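Local coordinates for protein amine oxidase (Emericella nidulans, PDB 3PGB) that probably oxidises primary amines, using a bound copper ion and a topaquinone cofactor formed from one of its own tyrosines, at residues 586-591 / 673-678; 639-644 / 657-662; 616-621 / 690-695; 599-604 / 686-691. All coordinates share one frame; numbering follows the deposited sequence.

Contact 1: residues 586-591 / 673-678. With CA (calcium ion), chain E.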
# COMPACT_ATOMS: atom_id res chain seq x y z
N GLU A 586 3.09 -28.33 6.82
CA GLU A 586 3.38 -27.49 5.65
C GLU A 586 2.62 -26.16 5.73
O GLU A 586 2.30 -25.55 4.70
CB GLU A 586 3.01 -28.26 4.37
CG GLU A 586 1.54 -28.69 4.32
CD GLU A 586 1.19 -29.52 3.09
OE1 GLU A 586 0.54 -30.58 3.27
OE2 GLU A 586 1.53 -29.12 1.96
N ALA A 587 2.36 -25.69 6.94
CA ALA A 587 1.49 -24.53 7.16
C ALA A 587 2.22 -23.27 7.62
O ALA A 587 1.58 -22.34 8.09
CB ALA A 587 0.39 -24.90 8.15
N ARG A 588 3.54 -23.23 7.48
CA ARG A 588 4.31 -22.05 7.84
C ARG A 588 5.05 -21.55 6.60
O ARG A 588 6.05 -22.13 6.18
CB ARG A 588 5.31 -22.36 8.96
CG ARG A 588 4.67 -22.83 10.24
CD ARG A 588 5.71 -23.07 11.33
NE ARG A 588 6.13 -21.84 11.99
CZ ARG A 588 7.10 -21.76 12.90
NH1 ARG A 588 7.76 -22.84 13.29
NH2 ARG A 588 7.40 -20.58 13.44
N LEU A 589 4.54 -20.47 6.02
CA LEU A 589 5.01 -20.04 4.71
C LEU A 589 5.22 -18.53 4.62
O LEU A 589 4.85 -17.76 5.52
CB LEU A 589 4.06 -20.54 3.61
CG LEU A 589 2.59 -20.83 3.97
CD1 LEU A 589 1.92 -19.58 4.50
CD2 LEU A 589 1.85 -21.35 2.75
N ASN A 590 5.86 -18.12 3.53
CA ASN A 590 6.13 -16.73 3.26
C ASN A 590 5.55 -16.32 1.91
O ASN A 590 5.30 -17.17 1.05
CB ASN A 590 7.64 -16.49 3.29
CG ASN A 590 8.21 -16.67 4.68
OD1 ASN A 590 7.64 -16.20 5.65
ND2 ASN A 590 9.34 -17.36 4.78
N TRP A 591 5.31 -15.02 1.75
CA TRP A 591 4.75 -14.51 0.51
C TRP A 591 5.76 -14.79 -0.60
O TRP A 591 6.97 -14.62 -0.42
CB TRP A 591 4.42 -13.03 0.63
CG TRP A 591 3.39 -12.73 1.69
CD1 TRP A 591 3.59 -12.11 2.87
CD2 TRP A 591 1.99 -13.06 1.64
NE1 TRP A 591 2.42 -12.02 3.58
CE2 TRP A 591 1.42 -12.60 2.85
CE3 TRP A 591 1.17 -13.70 0.71
CZ2 TRP A 591 0.06 -12.76 3.14
CZ3 TRP A 591 -0.18 -13.86 1.00
CH2 TRP A 591 -0.72 -13.39 2.21
N ASP A 673 4.79 -20.97 23.87
CA ASP A 673 5.80 -21.24 22.87
C ASP A 673 5.03 -21.59 21.60
O ASP A 673 4.52 -22.71 21.43
CB ASP A 673 6.67 -22.41 23.34
CG ASP A 673 7.76 -22.77 22.36
OD1 ASP A 673 7.55 -22.61 21.14
OD2 ASP A 673 8.82 -23.25 22.83
N PHE A 674 4.93 -20.60 20.70
CA PHE A 674 4.16 -20.73 19.47
C PHE A 674 4.57 -21.96 18.65
O PHE A 674 3.71 -22.60 18.03
CB PHE A 674 4.26 -19.45 18.63
CG PHE A 674 3.32 -19.40 17.46
CD1 PHE A 674 1.95 -19.25 17.66
CD2 PHE A 674 3.79 -19.50 16.15
CE1 PHE A 674 1.08 -19.21 16.58
CE2 PHE A 674 2.91 -19.46 15.07
CZ PHE A 674 1.56 -19.31 15.29
N SER A 675 5.85 -22.32 18.65
CA SER A 675 6.33 -23.51 17.92
C SER A 675 5.53 -24.78 18.20
O SER A 675 5.34 -25.60 17.30
CB SER A 675 7.80 -23.81 18.24
OG SER A 675 8.65 -22.98 17.48
N THR A 676 5.08 -24.92 19.44
CA THR A 676 4.42 -26.14 19.91
C THR A 676 2.99 -26.28 19.38
O THR A 676 2.37 -27.32 19.54
CB THR A 676 4.40 -26.19 21.47
OG1 THR A 676 3.52 -25.19 21.99
CG2 THR A 676 5.81 -25.98 22.04
N PHE A 677 2.47 -25.23 18.74
CA PHE A 677 1.16 -25.28 18.07
C PHE A 677 1.19 -26.25 16.89
O PHE A 677 0.14 -26.74 16.47
CB PHE A 677 0.75 -23.90 17.55
CG PHE A 677 0.27 -22.93 18.61
CD1 PHE A 677 0.66 -23.04 19.95
CD2 PHE A 677 -0.56 -21.87 18.24
CE1 PHE A 677 0.21 -22.12 20.89
CE2 PHE A 677 -1.01 -20.95 19.17
CZ PHE A 677 -0.62 -21.08 20.51
N PHE A 678 2.38 -26.49 16.34
CA PHE A 678 2.53 -27.28 15.11
C PHE A 678 2.90 -28.73 15.43
O PHE A 678 4.08 -29.06 15.64
CB PHE A 678 3.56 -26.61 14.19
CG PHE A 678 3.18 -25.20 13.83
CD1 PHE A 678 2.43 -24.94 12.69
CD2 PHE A 678 3.51 -24.15 14.68
CE1 PHE A 678 2.05 -23.64 12.38
CE2 PHE A 678 3.13 -22.85 14.37
CZ PHE A 678 2.40 -22.59 13.22
CA CA E . -1.76 -28.04 16.34
O HOH W 1 9.72 -21.71 15.21
O HOH W 2 -1.79 -28.01 18.70
O HOH W 3 -3.10 -26.05 16.77
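Arg588 lies over one face of the Phe678 ring. Its CD sits almost above the ring centre, 3.8 Å from the centroid of Phe678 and 8° off the normal, as a CH-pi contact. Arg588 CG reaches toward one side of the ring, 3.5 Å from Phe678 CE1. The chain then bends at chi3 (80°), and this carries the guanidinium on toward Phe678 CE2, nearly parallel to the ring (planes 16° apart). Arg588 CZ is 4.9 Å from the Phe678 centroid, so the cation-pi contact is off-centre. The polar end is held mainly from outside: Arg588 NE is hydrogen-bonded to Gln647 OE1. Arg588 NH1 donates a hydrogen bond to water 1 at 3.0 Å. That water lies in the guanidinium plane and is also bound to Ser675 OG at 2.8 Å, so it bridges the two segments.

Phe678 is set by the 3-10 segment 674-677 just before it. Ser675 O and Phe674 CD2 lie at the edge of its ring. Asp673 O accepts from both Thr676 N and Thr676 OG1, the latter at 2.7 Å, which fixes the start of this turn. At the other end Phe677 O binds a calcium ion at 2.3 Å. Glu584, Asn679 and Glu681 also bind this ion, together with waters 2 and 3. The metal therefore anchors the backbone beside Phe678.

This is a surface contact that joins the short strand 588-589 to a calcium-binding loop. The aliphatic part of the arginine supplies the packing, while its charge is left to Gln647, water, the ring and a long, weak ion pair with Glu643.

Contact 2: residues 639-644 / 657-662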
# COMPACT_ATOMS: atom_id res chain seq x y z
N ALA A 639 9.41 -15.80 20.83
CA ALA A 639 8.63 -15.20 19.74
C ALA A 639 8.78 -16.00 18.45
O ALA A 639 9.25 -15.47 17.44
CB ALA A 639 9.06 -13.77 19.53
N HIS A 640 8.37 -17.26 18.48
CA HIS A 640 8.51 -18.12 17.30
C HIS A 640 7.53 -17.77 16.18
O HIS A 640 7.67 -18.24 15.05
CB HIS A 640 8.33 -19.60 17.67
CG HIS A 640 9.57 -20.22 18.23
ND1 HIS A 640 10.75 -20.28 17.53
CD2 HIS A 640 9.80 -20.85 19.41
CE1 HIS A 640 11.66 -20.90 18.26
NE2 HIS A 640 11.11 -21.26 19.41
N TRP A 641 6.52 -16.97 16.51
CA TRP A 641 5.55 -16.50 15.52
C TRP A 641 6.17 -15.48 14.56
O TRP A 641 5.63 -15.26 13.48
CB TRP A 641 4.34 -15.87 16.23
CG TRP A 641 4.73 -14.88 17.26
CD1 TRP A 641 4.84 -15.09 18.59
CD2 TRP A 641 5.09 -13.51 17.04
NE1 TRP A 641 5.24 -13.94 19.22
CE2 TRP A 641 5.40 -12.96 18.29
CE3 TRP A 641 5.17 -12.70 15.90
CZ2 TRP A 641 5.79 -11.63 18.44
CZ3 TRP A 641 5.54 -11.38 16.06
CH2 TRP A 641 5.85 -10.86 17.31
N ALA A 642 7.27 -14.87 14.96
CA ALA A 642 7.93 -13.85 14.15
C ALA A 642 8.70 -14.42 12.96
O ALA A 642 9.23 -13.66 12.15
CB ALA A 642 8.86 -13.00 15.00
N GLU A 643 8.76 -15.74 12.82
CA GLU A 643 9.67 -16.37 11.86
C GLU A 643 9.10 -16.57 10.44
O GLU A 643 9.86 -16.92 9.54
CB GLU A 643 10.17 -17.70 12.41
CG GLU A 643 10.85 -17.55 13.77
CD GLU A 643 11.32 -18.87 14.35
OE1 GLU A 643 11.13 -19.92 13.70
OE2 GLU A 643 11.90 -18.83 15.45
N TYR A 644 7.79 -16.38 10.26
CA TYR A 644 7.15 -16.50 8.95
C TYR A 644 6.06 -15.44 8.76
O TYR A 644 5.55 -14.88 9.73
CB TYR A 644 6.54 -17.91 8.76
CG TYR A 644 7.54 -19.04 8.85
CD1 TYR A 644 8.04 -19.66 7.70
CD2 TYR A 644 7.98 -19.51 10.09
CE1 TYR A 644 8.96 -20.70 7.79
CE2 TYR A 644 8.90 -20.54 10.19
CZ TYR A 644 9.39 -21.13 9.03
OH TYR A 644 10.30 -22.15 9.12
N THR A 657 -4.17 -17.40 22.15
CA THR A 657 -3.19 -16.37 21.82
C THR A 657 -1.88 -16.98 21.34
O THR A 657 -1.50 -18.05 21.81
CB THR A 657 -2.87 -15.49 23.07
OG1 THR A 657 -2.20 -16.28 24.06
CG2 THR A 657 -4.14 -14.92 23.68
N SER A 658 -1.19 -16.30 20.44
CA SER A 658 0.12 -16.75 19.98
C SER A 658 1.24 -16.36 20.94
O SER A 658 2.38 -16.82 20.79
CB SER A 658 0.43 -16.17 18.60
OG SER A 658 0.38 -14.76 18.60
N ALA A 659 0.95 -15.50 21.92
CA ALA A 659 1.95 -15.05 22.88
C ALA A 659 1.43 -14.98 24.31
O ALA A 659 0.26 -15.28 24.58
CB ALA A 659 2.48 -13.69 22.46
N HIS A 660 2.33 -14.62 25.21
CA HIS A 660 2.03 -14.32 26.60
C HIS A 660 2.92 -13.16 27.01
O HIS A 660 4.08 -13.11 26.59
CB HIS A 660 2.32 -15.53 27.47
CG HIS A 660 1.87 -15.40 28.88
ND1 HIS A 660 2.55 -14.63 29.81
CD2 HIS A 660 0.82 -15.94 29.54
CE1 HIS A 660 1.93 -14.70 30.97
NE2 HIS A 660 0.87 -15.49 30.83
N PRO A 661 2.39 -12.22 27.82
CA PRO A 661 3.16 -11.03 28.19
C PRO A 661 4.51 -11.30 28.84
O PRO A 661 5.45 -10.53 28.64
CB PRO A 661 2.24 -10.32 29.20
CG PRO A 661 0.90 -10.77 28.86
CD PRO A 661 1.03 -12.18 28.39
N TYR A 662 4.60 -12.38 29.62
CA TYR A 662 5.83 -12.70 30.35
C TYR A 662 6.65 -13.81 29.69
O TYR A 662 7.42 -14.49 30.38
CB TYR A 662 5.50 -13.10 31.81
CG TYR A 662 4.61 -12.13 32.54
CD1 TYR A 662 4.80 -10.76 32.44
CD2 TYR A 662 3.59 -12.59 33.36
CE1 TYR A 662 3.96 -9.86 33.12
CE2 TYR A 662 2.76 -11.71 34.04
CZ TYR A 662 2.95 -10.35 33.91
OH TYR A 662 2.13 -9.48 34.59
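Trp641 O is gripped by two side-chain amides, Gln647 NE2 and Asn693 ND2. Asn693 ND2 also bonds to Tyr644 O, so one amide nitrogen ties two carbonyls of the 639-644 turn to strand 686-698. This fixes the backbone from which the Trp641 indole projects toward Ser658. Across the segments the indole packs against a backbone carbonyl and a methyl. Trp641 CD1 comes within 3.7 Å of Ser658 O, and Trp641 NE1 is 4.3 Å from Ala659 CB, both meeting the ring obliquely. CG of Trp641 stands between the backbone N and the carbonyl carbon (chi1 50°), which folds the indole back over its own turn. There Ala639 CB and Ala642 CB lie against one of its faces.

The two segments are loops that precede and follow strand 646-650 in the chain, within the copper amine oxidase enzyme domain. Trp641 also packs on Leu386 of strand 374-389, Leu402 of strand 400-402 and Val535 of strand 532-542. Its side chain is about 9 Å from that of Asp403, the predicted proton acceptor.

Ser658 is held by two outside side chains: its OG is hydrogen-bonded to Asn537 OD1 and its N to Gln383 OE1. Thr657 OG1 gives a 2.7 Å bond to Ala659 O, in the carbonyl plane. In the other loop His640 ND1 donates to Glu643 OE2 at 2.8 Å, from above the carboxylate plane, and His640 NE2 is bonded to His637 ND1.

Contact 3: residues 616-621 / 690-695; sequences YRILPS and VWLNLG
Beside Val690 the Trp691 indole points away from Ile618. It has Val689 CG1 above one face, meets Phe674 edge-to-face, and bonds through NE1 to Thr649 OG1. Next to Ile618, Arg617 likewise points away from the contact. Leu619 CD1 lies over one face of the Arg617 guanidinium, 3.9 Å above the plane.

Between the strands the contact is purely aliphatic. Ile618 CD1 and Val690 CG1 meet tip to tip at 3.8 Å. Ile618 CG1 is anti to the carbonyl carbon (chi1 -58°) and chi2 is extended, so CD1 is carried to Val690 while CG2 is left for Leu692. Both methyls of Leu692, CD1 and CD2, are about 4.0 Å from Ile618 CG2, so this branch sits across the fork of the leucine.

The CA atoms of Ile618 and Leu692 are 9.4 Å apart, a spacing consistent with facing sheets of the beta-sandwich known for this enzyme domain. Ile618 also packs on Val601 and Phe542, and Leu692 on Phe719. Strand 613-619 runs between strands 597-603 and 714-722. Strand 686-698 pairs antiparallel with strands 532-542, 548-562 and 646-650.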
# COMPACT_ATOMS: atom_id res chain seq x y z
N TYR A 616 -12.00 -16.33 0.94
CA TYR A 616 -11.45 -14.97 1.05
C TYR A 616 -9.95 -14.99 0.79
O TYR A 616 -9.23 -15.79 1.39
CB TYR A 616 -11.71 -14.40 2.45
CG TYR A 616 -13.00 -13.63 2.61
CD1 TYR A 616 -14.22 -14.30 2.71
CD2 TYR A 616 -13.01 -12.24 2.67
CE1 TYR A 616 -15.42 -13.59 2.87
CE2 TYR A 616 -14.20 -11.53 2.83
CZ TYR A 616 -15.39 -12.21 2.93
OH TYR A 616 -16.57 -11.52 3.07
N ARG A 617 -9.47 -14.13 -0.10
CA ARG A 617 -8.03 -14.01 -0.36
C ARG A 617 -7.42 -13.16 0.73
O ARG A 617 -7.99 -12.15 1.12
CB ARG A 617 -7.73 -13.41 -1.75
CG ARG A 617 -6.36 -12.71 -1.86
CD ARG A 617 -5.59 -13.03 -3.13
NE ARG A 617 -5.89 -12.11 -4.23
CZ ARG A 617 -4.99 -11.36 -4.88
NH1 ARG A 617 -3.70 -11.38 -4.57
NH2 ARG A 617 -5.40 -10.58 -5.88
N ILE A 618 -6.25 -13.58 1.22
CA ILE A 618 -5.45 -12.76 2.10
C ILE A 618 -4.25 -12.28 1.29
O ILE A 618 -3.52 -13.08 0.71
CB ILE A 618 -4.96 -13.54 3.34
CG1 ILE A 618 -6.16 -14.10 4.12
CG2 ILE A 618 -4.10 -12.65 4.22
CD1 ILE A 618 -5.79 -14.94 5.31
N LEU A 619 -4.05 -10.97 1.24
CA LEU A 619 -2.92 -10.40 0.49
C LEU A 619 -2.29 -9.24 1.26
O LEU A 619 -3.00 -8.48 1.90
CB LEU A 619 -3.37 -9.94 -0.90
CG LEU A 619 -4.44 -8.85 -1.01
CD1 LEU A 619 -4.38 -8.21 -2.38
CD2 LEU A 619 -5.84 -9.40 -0.74
N PRO A 620 -0.96 -9.12 1.19
CA PRO A 620 -0.28 -7.98 1.79
C PRO A 620 -0.47 -6.73 0.94
O PRO A 620 0.32 -6.46 0.04
CB PRO A 620 1.18 -8.42 1.82
CG PRO A 620 1.31 -9.31 0.65
CD PRO A 620 -0.01 -10.02 0.50
N SER A 621 -1.52 -5.97 1.22
CA SER A 621 -1.84 -4.78 0.43
C SER A 621 -0.80 -3.67 0.58
O SER A 621 -0.48 -2.99 -0.40
CB SER A 621 -3.22 -4.25 0.81
OG SER A 621 -4.22 -5.02 0.16
N VAL A 690 -5.65 -18.41 10.92
CA VAL A 690 -4.56 -17.83 10.17
C VAL A 690 -3.89 -16.77 11.04
O VAL A 690 -4.53 -15.82 11.48
CB VAL A 690 -5.05 -17.21 8.86
CG1 VAL A 690 -3.88 -16.66 8.05
CG2 VAL A 690 -5.82 -18.25 8.06
N TRP A 691 -2.60 -16.97 11.31
CA TRP A 691 -1.79 -16.03 12.08
C TRP A 691 -0.94 -15.21 11.11
O TRP A 691 -0.10 -15.76 10.40
CB TRP A 691 -0.89 -16.80 13.06
CG TRP A 691 -1.61 -17.78 13.93
CD1 TRP A 691 -1.89 -19.09 13.63
CD2 TRP A 691 -2.14 -17.55 15.23
NE1 TRP A 691 -2.56 -19.68 14.67
CE2 TRP A 691 -2.73 -18.76 15.67
CE3 TRP A 691 -2.18 -16.44 16.08
CZ2 TRP A 691 -3.35 -18.88 16.91
CZ3 TRP A 691 -2.80 -16.57 17.32
CH2 TRP A 691 -3.37 -17.78 17.72
N LEU A 692 -1.15 -13.89 11.09
CA LEU A 692 -0.51 -13.01 10.11
C LEU A 692 0.45 -12.04 10.78
O LEU A 692 0.12 -11.45 11.81
CB LEU A 692 -1.56 -12.19 9.37
CG LEU A 692 -2.59 -12.96 8.57
CD1 LEU A 692 -3.66 -12.00 8.10
CD2 LEU A 692 -1.94 -13.70 7.40
N ASN A 693 1.63 -11.86 10.17
CA ASN A 693 2.56 -10.83 10.60
C ASN A 693 2.49 -9.60 9.70
O ASN A 693 2.61 -9.70 8.48
CB ASN A 693 4.00 -11.35 10.63
CG ASN A 693 4.30 -12.17 11.88
OD1 ASN A 693 3.77 -11.90 12.96
ND2 ASN A 693 5.15 -13.17 11.73
N LEU A 694 2.25 -8.44 10.32
CA LEU A 694 2.58 -7.18 9.69
C LEU A 694 3.96 -6.82 10.22
O LEU A 694 4.32 -7.23 11.32
CB LEU A 694 1.56 -6.10 10.05
CG LEU A 694 0.09 -6.37 9.72
CD1 LEU A 694 -0.71 -5.09 9.83
CD2 LEU A 694 -0.10 -6.99 8.36
N GLY A 695 4.75 -6.09 9.44
CA GLY A 695 6.10 -5.75 9.87
C GLY A 695 6.91 -4.93 8.90
O GLY A 695 6.53 -4.75 7.75

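Contact 4: residues 599-604 / 686-691; sequences LHVVNQ and TDLVVW. With CA (calcium ion), chain F.
Val601 packs on Leu688 and Val690 in the interior of the beta-sandwich typical of the copper amine oxidase enzyme domain. Val601 CA is 8.6 Å from Val690 CA, too far for backbone pairing, so side chains alone join strands 597-603 and 686-698 here.

The apolar contacts split over the two branches of Val601. CG1 of Val601 meets Leu688 CD1 at 3.9 Å, and CG2 of Val601 meets Val690 CG2 at 3.8 Å. In both pairs the side chains run alongside one another in opposite directions. Val601 CG1 is anti to the backbone N (chi1 -179°), which spreads the two methyls toward the two partners. Ile551 of strand 548-562 touches both Val601 and Leu688, and Phe542 also packs on Val601.

Metal bonds are made beside this packing by the start of segment 686-691. Asp687 OD1 binds a calcium ion at 2.3 Å and Leu688 O binds it at 2.4 Å. Asp541, Phe542 and Asp543 complete the protein part of the site. Leu688 thus gives its side chain to the core and its carbonyl to the metal.

Among charged groups, Asp687 OD2 forms a salt bridge with Lys114 NZ. Water 4, itself 2.5 Å from the calcium ion, accepts a hydrogen bond from Leu688 N at 3.1 Å.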
# COMPACT_ATOMS: atom_id res chain seq x y z
N LEU A 599 -2.99 -16.57 -1.56
CA LEU A 599 -3.39 -17.40 -0.43
C LEU A 599 -4.86 -17.18 -0.12
O LEU A 599 -5.28 -16.06 0.13
CB LEU A 599 -2.53 -17.05 0.78
CG LEU A 599 -2.73 -17.94 2.00
CD1 LEU A 599 -1.39 -18.25 2.67
CD2 LEU A 599 -3.69 -17.27 2.96
N HIS A 600 -5.65 -18.26 -0.15
CA HIS A 600 -7.10 -18.20 0.02
C HIS A 600 -7.55 -19.02 1.22
O HIS A 600 -7.06 -20.13 1.42
CB HIS A 600 -7.81 -18.76 -1.22
CG HIS A 600 -7.46 -18.08 -2.50
ND1 HIS A 600 -7.80 -18.61 -3.73
CD2 HIS A 600 -6.79 -16.93 -2.76
CE1 HIS A 600 -7.37 -17.80 -4.69
NE2 HIS A 600 -6.75 -16.78 -4.13
N VAL A 601 -8.49 -18.50 1.99
CA VAL A 601 -9.11 -19.27 3.06
C VAL A 601 -10.49 -19.64 2.56
O VAL A 601 -11.34 -18.77 2.43
CB VAL A 601 -9.22 -18.46 4.39
CG1 VAL A 601 -9.84 -19.32 5.48
CG2 VAL A 601 -7.86 -17.98 4.82
N VAL A 602 -10.70 -20.92 2.26
CA VAL A 602 -11.91 -21.36 1.57
C VAL A 602 -12.67 -22.45 2.33
O VAL A 602 -12.15 -23.03 3.28
CB VAL A 602 -11.60 -21.92 0.16
CG1 VAL A 602 -10.71 -20.96 -0.61
CG2 VAL A 602 -10.95 -23.28 0.25
N ASN A 603 -13.90 -22.71 1.90
CA ASN A 603 -14.68 -23.83 2.41
C ASN A 603 -15.02 -24.75 1.25
O ASN A 603 -15.87 -24.43 0.42
CB ASN A 603 -15.95 -23.35 3.11
CG ASN A 603 -16.73 -24.48 3.75
OD1 ASN A 603 -16.62 -25.63 3.34
ND2 ASN A 603 -17.53 -24.15 4.75
N GLN A 604 -14.33 -25.89 1.20
CA GLN A 604 -14.50 -26.84 0.11
C GLN A 604 -15.88 -27.48 0.08
O GLN A 604 -16.31 -27.96 -0.96
CB GLN A 604 -13.45 -27.94 0.19
CG GLN A 604 -12.03 -27.48 -0.01
CD GLN A 604 -11.06 -28.64 -0.01
OE1 GLN A 604 -10.92 -29.34 -1.02
NE2 GLN A 604 -10.39 -28.86 1.12
N THR A 686 -11.16 -28.38 8.41
CA THR A 686 -11.33 -28.28 9.85
C THR A 686 -11.31 -26.81 10.21
O THR A 686 -11.16 -25.96 9.32
CB THR A 686 -10.20 -29.00 10.62
OG1 THR A 686 -8.99 -28.24 10.53
CG2 THR A 686 -9.97 -30.40 10.05
N ASP A 687 -11.47 -26.51 11.50
CA ASP A 687 -11.44 -25.13 11.98
C ASP A 687 -9.99 -24.67 12.06
O ASP A 687 -9.21 -25.15 12.87
CB ASP A 687 -12.12 -25.02 13.35
CG ASP A 687 -12.31 -23.57 13.82
OD1 ASP A 687 -11.65 -22.66 13.27
OD2 ASP A 687 -13.14 -23.35 14.74
N LEU A 688 -9.63 -23.71 11.21
CA LEU A 688 -8.26 -23.21 11.18
C LEU A 688 -8.18 -21.76 11.66
O LEU A 688 -9.19 -21.04 11.67
CB LEU A 688 -7.65 -23.36 9.77
CG LEU A 688 -8.47 -22.91 8.56
CD1 LEU A 688 -8.55 -21.39 8.49
CD2 LEU A 688 -7.88 -23.48 7.26
N VAL A 689 -6.99 -21.37 12.08
CA VAL A 689 -6.69 -19.99 12.44
C VAL A 689 -5.51 -19.54 11.60
O VAL A 689 -4.49 -20.23 11.54
CB VAL A 689 -6.32 -19.86 13.92
CG1 VAL A 689 -6.01 -18.41 14.28
CG2 VAL A 689 -7.42 -20.40 14.79
N VAL A 690 -5.65 -18.41 10.92
CA VAL A 690 -4.56 -17.83 10.17
C VAL A 690 -3.89 -16.77 11.04
O VAL A 690 -4.53 -15.82 11.48
CB VAL A 690 -5.05 -17.21 8.86
CG1 VAL A 690 -3.88 -16.66 8.05
CG2 VAL A 690 -5.82 -18.25 8.06
N TRP A 691 -2.60 -16.97 11.31
CA TRP A 691 -1.79 -16.03 12.08
C TRP A 691 -0.94 -15.21 11.11
O TRP A 691 -0.10 -15.76 10.40
CB TRP A 691 -0.89 -16.80 13.06
CG TRP A 691 -1.61 -17.78 13.93
CD1 TRP A 691 -1.89 -19.09 13.63
CD2 TRP A 691 -2.14 -17.55 15.23
NE1 TRP A 691 -2.56 -19.68 14.67
CE2 TRP A 691 -2.73 -18.76 15.67
CE3 TRP A 691 -2.18 -16.44 16.08
CZ2 TRP A 691 -3.35 -18.88 16.91
CZ3 TRP A 691 -2.80 -16.57 17.32
CH2 TRP A 691 -3.37 -17.78 17.72
CA CA F . -11.57 -20.78 11.88
O HOH W 4 -11.76 -22.05 9.71

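How the contacts relate
Contacts 2, 3 and 4 are buried, while contact 1 lies at the surface. Contacts 3 and 4 share Val690 and Trp691 on strand 686-698. Their other strands, 613-619 and 597-603, are neighbours in a sheet, so both contacts are aliphatic packing of adjacent strands against strand 686-698, consistent with the two layers of the sandwich. Contact 1 instead depends on an arginine, a ring and a water. Contacts 1 and 4 each include calcium ligands, but of different ions. Contact 2 is made by loops and is nested, along the chain, inside the loops closed by the other three. Trp691 touches both Phe674 of contact 1 and Ser658 of contact 2, and Asn693 links contact 3 to contact 2.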